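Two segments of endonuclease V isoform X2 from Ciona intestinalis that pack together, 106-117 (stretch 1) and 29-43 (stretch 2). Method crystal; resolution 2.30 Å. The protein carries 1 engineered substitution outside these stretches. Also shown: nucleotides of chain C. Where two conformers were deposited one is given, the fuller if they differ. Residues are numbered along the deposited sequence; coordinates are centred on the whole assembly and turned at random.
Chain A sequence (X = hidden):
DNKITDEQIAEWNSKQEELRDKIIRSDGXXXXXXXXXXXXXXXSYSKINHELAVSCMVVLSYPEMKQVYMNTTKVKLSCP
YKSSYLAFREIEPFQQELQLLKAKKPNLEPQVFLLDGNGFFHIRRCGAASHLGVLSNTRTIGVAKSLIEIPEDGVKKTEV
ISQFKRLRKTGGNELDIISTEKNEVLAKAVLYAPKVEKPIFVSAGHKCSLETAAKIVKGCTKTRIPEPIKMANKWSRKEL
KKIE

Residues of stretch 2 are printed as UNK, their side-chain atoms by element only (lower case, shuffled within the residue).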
# COMPACT_ATOMS: atom_id res chain seq x y z
N PRO A 106 2.56 -21.54 26.39
CA PRO A 106 3.93 -21.48 26.93
C PRO A 106 4.91 -22.35 26.16
O PRO A 106 6.09 -22.00 26.07
CB PRO A 106 3.76 -21.97 28.37
CG PRO A 106 2.53 -22.81 28.34
CD PRO A 106 1.62 -22.17 27.32
N ASN A 107 4.43 -23.46 25.61
CA ASN A 107 5.27 -24.36 24.84
C ASN A 107 5.55 -23.87 23.42
O ASN A 107 6.31 -24.52 22.70
CB ASN A 107 4.63 -25.74 24.81
CG ASN A 107 4.53 -26.36 26.19
OD1 ASN A 107 5.37 -26.12 27.05
ND2 ASN A 107 3.47 -27.13 26.43
N LEU A 108 4.95 -22.76 23.01
CA LEU A 108 5.26 -22.11 21.74
C LEU A 108 6.14 -20.89 21.92
O LEU A 108 6.39 -20.17 20.95
CB LEU A 108 3.97 -21.70 21.00
CG LEU A 108 3.04 -22.78 20.47
CD1 LEU A 108 1.84 -22.14 19.77
CD2 LEU A 108 3.79 -23.69 19.52
N GLU A 109 6.61 -20.63 23.13
CA GLU A 109 7.47 -19.48 23.36
C GLU A 109 8.72 -19.64 22.51
O GLU A 109 9.36 -20.70 22.55
CB GLU A 109 7.84 -19.34 24.84
CG GLU A 109 8.65 -18.07 25.11
CD GLU A 109 9.20 -17.96 26.52
OE1 GLU A 109 8.85 -18.80 27.39
OE2 GLU A 109 10.02 -17.05 26.75
N PRO A 110 9.08 -18.64 21.71
CA PRO A 110 10.22 -18.80 20.80
C PRO A 110 11.54 -18.61 21.53
O PRO A 110 11.61 -17.96 22.57
CB PRO A 110 9.99 -17.69 19.76
CG PRO A 110 9.26 -16.64 20.52
CD PRO A 110 8.40 -17.35 21.52
N GLN A 111 12.59 -19.20 20.95
CA GLN A 111 13.92 -19.03 21.51
C GLN A 111 14.48 -17.64 21.24
O GLN A 111 15.45 -17.25 21.90
CB GLN A 111 14.88 -20.08 20.96
CG GLN A 111 14.63 -21.51 21.43
CD GLN A 111 13.42 -22.13 20.75
OE1 GLN A 111 13.09 -21.82 19.61
NE2 GLN A 111 12.74 -23.02 21.47
N VAL A 112 13.91 -16.90 20.30
CA VAL A 112 14.41 -15.58 19.92
C VAL A 112 13.28 -14.79 19.27
O VAL A 112 12.45 -15.35 18.55
CB VAL A 112 15.64 -15.70 18.99
CG1 VAL A 112 15.28 -16.47 17.72
CG2 VAL A 112 16.18 -14.33 18.64
N PHE A 113 13.26 -13.48 19.53
CA PHE A 113 12.37 -12.54 18.86
C PHE A 113 13.14 -11.65 17.88
O PHE A 113 14.22 -11.15 18.20
CB PHE A 113 11.66 -11.64 19.87
CG PHE A 113 10.51 -12.29 20.56
CD1 PHE A 113 10.71 -13.05 21.70
CD2 PHE A 113 9.21 -12.11 20.10
CE1 PHE A 113 9.65 -13.64 22.36
CE2 PHE A 113 8.14 -12.70 20.76
CZ PHE A 113 8.36 -13.47 21.89
N LEU A 114 12.55 -11.42 16.72
CA LEU A 114 12.97 -10.33 15.84
C LEU A 114 12.15 -9.09 16.16
O LEU A 114 10.91 -9.15 16.17
CB LEU A 114 12.80 -10.70 14.36
CG LEU A 114 13.41 -12.01 13.89
CD1 LEU A 114 13.25 -12.17 12.37
CD2 LEU A 114 14.88 -12.11 14.29
N LEU A 115 12.83 -7.99 16.44
CA LEU A 115 12.18 -6.74 16.78
C LEU A 115 12.57 -5.66 15.77
O LEU A 115 13.71 -5.62 15.31
CB LEU A 115 12.56 -6.31 18.20
CG LEU A 115 12.07 -7.27 19.29
CD1 LEU A 115 12.58 -6.86 20.66
CD2 LEU A 115 10.54 -7.36 19.28
N ASP A 116 11.61 -4.80 15.43
CA ASP A 116 11.85 -3.74 14.46
C ASP A 116 12.78 -2.69 15.05
O ASP A 116 12.55 -2.19 16.16
CB ASP A 116 10.54 -3.08 14.04
CG ASP A 116 9.60 -4.03 13.33
OD1 ASP A 116 9.82 -4.27 12.13
OD2 ASP A 116 8.65 -4.53 13.97
N GLY A 117 13.82 -2.35 14.32
CA GLY A 117 14.77 -1.37 14.78
C GLY A 117 16.06 -2.00 15.23
O GLY A 117 16.38 -3.15 14.91
N UNK A 29 25.22 -20.68 25.92
CA UNK A 29 24.92 -22.04 25.48
C UNK A 29 23.83 -22.08 24.41
O UNK A 29 23.30 -23.16 24.12
c UNK A 29 23.57 -22.27 27.63
c UNK A 29 24.54 -22.93 26.67
o UNK A 29 22.58 -21.67 27.16
o UNK A 29 23.82 -22.36 28.85
N UNK A 30 23.47 -20.93 23.84
CA UNK A 30 22.51 -20.87 22.75
C UNK A 30 23.20 -21.07 21.41
O UNK A 30 24.36 -20.70 21.23
c UNK A 30 20.57 -18.14 19.44
c UNK A 30 21.35 -18.40 20.56
c UNK A 30 20.92 -19.26 21.55
c UNK A 30 19.33 -18.74 19.31
c UNK A 30 21.77 -19.52 22.77
c UNK A 30 18.88 -19.60 20.30
c UNK A 30 19.67 -19.85 21.42
N UNK A 31 22.48 -21.68 20.48
CA UNK A 31 22.99 -21.89 19.13
C UNK A 31 21.82 -21.94 18.15
O UNK A 31 20.65 -22.06 18.54
o UNK A 31 23.08 -24.30 19.38
c UNK A 31 23.84 -23.16 19.04
N UNK A 32 22.15 -21.84 16.86
CA UNK A 32 21.13 -21.89 15.82
C UNK A 32 20.34 -23.19 15.87
O UNK A 32 19.14 -23.20 15.56
c UNK A 32 21.60 -21.66 11.94
c UNK A 32 20.01 -20.35 13.32
c UNK A 32 20.83 -21.60 13.25
c UNK A 32 21.77 -21.70 14.45
N UNK A 33 20.99 -24.28 16.25
CA UNK A 33 20.32 -25.58 16.28
C UNK A 33 19.19 -25.63 17.30
O UNK A 33 18.30 -26.47 17.18
o UNK A 33 22.10 -26.37 17.75
c UNK A 33 21.34 -26.68 16.59
N UNK A 34 19.20 -24.73 18.29
CA UNK A 34 18.16 -24.70 19.30
C UNK A 34 16.92 -23.92 18.88
O UNK A 34 15.91 -23.96 19.59
c UNK A 34 20.02 -24.49 22.70
c UNK A 34 20.69 -25.53 23.58
c UNK A 34 18.72 -24.11 20.60
n UNK A 34 20.82 -25.03 24.98
c UNK A 34 19.65 -25.06 21.35
N UNK A 35 16.96 -23.21 17.75
CA UNK A 35 15.83 -22.40 17.33
C UNK A 35 14.77 -23.31 16.72
O UNK A 35 14.96 -23.87 15.64
c UNK A 35 16.25 -21.31 16.34
c UNK A 35 15.04 -20.46 15.97
c UNK A 35 17.35 -20.46 16.95
N UNK A 36 13.64 -23.46 17.42
CA UNK A 36 12.47 -24.15 16.90
C UNK A 36 11.34 -23.19 16.54
O UNK A 36 10.53 -23.50 15.67
c UNK A 36 11.94 -25.17 17.91
n UNK A 36 15.91 -28.10 17.14
c UNK A 36 13.80 -26.84 17.51
c UNK A 36 14.95 -27.60 18.16
c UNK A 36 13.03 -26.04 18.54
N UNK A 37 11.27 -22.04 17.21
CA UNK A 37 10.30 -21.00 16.91
C UNK A 37 10.97 -19.64 17.00
O UNK A 37 11.88 -19.44 17.81
c UNK A 37 6.71 -23.82 16.89
c UNK A 37 6.94 -24.73 17.91
c UNK A 37 7.42 -22.63 16.88
c UNK A 37 9.11 -21.03 17.87
c UNK A 37 7.85 -24.47 18.90
c UNK A 37 8.55 -23.27 18.88
o UNK A 37 6.24 -25.91 17.93
c UNK A 37 8.34 -22.33 17.88
N UNK A 38 10.53 -18.72 16.15
CA UNK A 38 10.96 -17.33 16.16
C UNK A 38 9.74 -16.45 16.37
O UNK A 38 8.69 -16.66 15.75
c UNK A 38 12.13 -15.47 14.94
c UNK A 38 12.88 -17.83 14.60
c UNK A 38 11.69 -16.92 14.87
N UNK A 39 9.87 -15.46 17.24
CA UNK A 39 8.80 -14.54 17.54
C UNK A 39 8.93 -13.23 16.79
O UNK A 39 10.02 -12.82 16.37
N UNK A 40 7.77 -12.58 16.59
CA UNK A 40 7.74 -11.23 16.10
C UNK A 40 6.83 -10.39 16.97
O UNK A 40 5.98 -10.91 17.70
N UNK A 41 7.03 -9.08 16.91
CA UNK A 41 6.21 -8.15 17.67
C UNK A 41 6.24 -6.80 16.97
O UNK A 41 7.29 -6.38 16.49
c UNK A 41 4.93 -6.84 20.45
c UNK A 41 6.86 -5.59 19.82
c UNK A 41 6.71 -7.99 19.11
c UNK A 41 4.42 -5.72 21.09
c UNK A 41 6.16 -6.78 19.81
c UNK A 41 5.13 -4.54 21.10
c UNK A 41 6.35 -4.47 20.46
N UNK A 42 5.09 -6.14 16.91
CA UNK A 42 5.05 -4.82 16.30
C UNK A 42 3.86 -4.05 16.86
O UNK A 42 3.00 -4.59 17.55
c UNK A 42 5.55 -3.73 14.09
o UNK A 42 5.50 -3.69 12.85
o UNK A 42 6.08 -2.82 14.78
c UNK A 42 4.96 -4.92 14.78
N UNK A 43 3.84 -2.75 16.55
CA UNK A 43 2.78 -1.84 16.96
C UNK A 43 2.35 -1.01 15.77
O UNK A 43 3.18 -0.43 15.07
c UNK A 43 2.14 0.04 18.48
c UNK A 43 3.63 -1.73 19.34
c UNK A 43 3.24 -0.91 18.11
P DT C 7 7.65 -0.65 11.73
OP1 DT C 7 7.13 -2.02 11.87
OP2 DT C 7 8.44 -0.30 10.53
O5' DT C 7 6.44 0.40 11.84
C5' DT C 7 5.45 0.27 12.86
C4' DT C 7 4.44 1.40 12.74
O4' DT C 7 5.16 2.66 12.61
C3' DT C 7 3.53 1.30 11.51
O3' DT C 7 2.24 1.77 11.82
C2' DT C 7 4.21 2.21 10.51
C1' DT C 7 4.76 3.30 11.42
N1 DT C 7 5.92 4.01 10.80
C2 DT C 7 5.79 5.35 10.50
O2 DT C 7 4.80 5.99 10.76
N3 DT C 7 6.89 5.91 9.91
C4 DT C 7 8.08 5.27 9.57
O4 DT C 7 9.00 5.86 9.03
C5 DT C 7 8.14 3.86 9.89
C7 DT C 7 9.38 3.07 9.57
C6 DT C 7 7.06 3.30 10.48
P A C 6 12.91 1.25 10.86
OP1 A C 6 12.92 -0.20 10.52
OP2 A C 6 12.70 2.26 9.80
O5' A C 6 11.79 1.44 11.98
C5' A C 6 11.66 0.52 13.05
C4' A C 6 10.47 0.86 13.90
O4' A C 6 10.64 2.19 14.45
C3' A C 6 9.15 0.94 13.14
O3' A C 6 8.54 -0.33 13.01
C2' A C 6 8.33 1.93 13.96
O2' A C 6 7.75 1.30 15.09
C1' A C 6 9.41 2.88 14.45
N9 A C 6 9.57 4.10 13.63
C8 A C 6 10.68 4.46 12.90
N7 A C 6 10.57 5.62 12.31
C5 A C 6 9.31 6.07 12.70
C6 A C 6 8.60 7.25 12.43
N6 A C 6 9.06 8.24 11.66
N1 A C 6 7.37 7.39 12.99
C2 A C 6 6.90 6.40 13.76
N3 A C 6 7.48 5.25 14.09
C4 A C 6 8.70 5.15 13.53
O HOH W 1 9.00 -4.39 16.59
O HOH W 2 8.66 -8.49 14.65

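Position 29 has two side-chain carbons, the second carrying two oxygens. It lies out of reach of stretch 1. It is Asp-29.

Position 30 has one carbon and then a ring of six carbons with no oxygen. A ring carbon approaches Gln-111 CB at 4.1 Å. It is Phe-30.

Position 31 has one carbon and one oxygen and touches nothing on stretch 1. It is Ser-31.

Position 32 has four carbons, forked at the second, also out of reach. It is Leu-32.

Position 33 has one carbon and one oxygen. It is Ser-33. Its OG lies 2.8 Å from Ser-31 OG, a hydrogen bond in which either could donate.

Position 34 has four carbons in a row ending in nitrogen. Its backbone O is 3.3 Å from Gln-111 CD, while the end of the side chain leads away. It is Lys-34.

Position 35 has three carbons, one carrying the other two. One branch carbon is 4.4 Å from Val-112 CG1. It is Val-35.

Position 36 is another row of four carbons ending in nitrogen. Its backbone N donates to Gln-111 OE1 at 2.8 Å. It is Lys-36. Lys-36 NZ turns back to Ser-33 O at 2.9 Å, a hydrogen bond within the stretch.

Position 37 has one carbon and a six-carbon ring bearing an oxygen. The ring packs near Leu-108 CD2, and its CB is 3.9 Å from Pro-110 CB. It is Tyr-37. Tyr-37 N also donates to Gln-111 OE1, at 3.0 Å, and Gln-111 N donates to Tyr-37 O at 3.2 Å.

Position 38 has three carbons, one carrying two. They meet Val-112 CG1 and Leu-114 CG. It is Val-38, with CG1 3.8 Å from Leu-114 CG.

Position 39 has no side-chain atoms and is Gly-39. An ideal CB here would sit 2.4 Å from Phe-113 CE2 and 2.8 Å from Pro-110 CG, both clashes.

Position 40 also has none and is Gly-40. Its N is 3.8 Å from Phe-113 CD2.

Position 41 has one carbon and a plain six-carbon ring. Its CB is 3.9 Å from Leu-115 CD2. It is Phe-41.

Position 42 has two carbons, the second carrying two oxygens. It is Asp-42. Its OD1 is 3.2 Å from Asp-116 OD2, a close pair of like charges. Its OD2 is 2.5 Å from OP1 of DT7.

Position 43 has three carbons, one carrying two, and does not touch stretch 1. It is Val-43.

The contact joins two parallel strands. Gly-39 N donates to Val-112 O and Leu-114 N donates to Gly-39 O, both at 2.9 Å. The bare backbone of Gly-39 lets Phe-113 and Pro-110 come close. Before the strands pair, Gln-111 OE1 gathers two successive backbone NH groups. Farther on the strands separate, and water 2 bridges Leu-114 O and Phe-41 N, at 2.8 Å from each. The two acids then converge beside the nucleic acid, as suits an endonuclease.

Stretch 2 (29-43) DFSLSKVKYVGGFDV
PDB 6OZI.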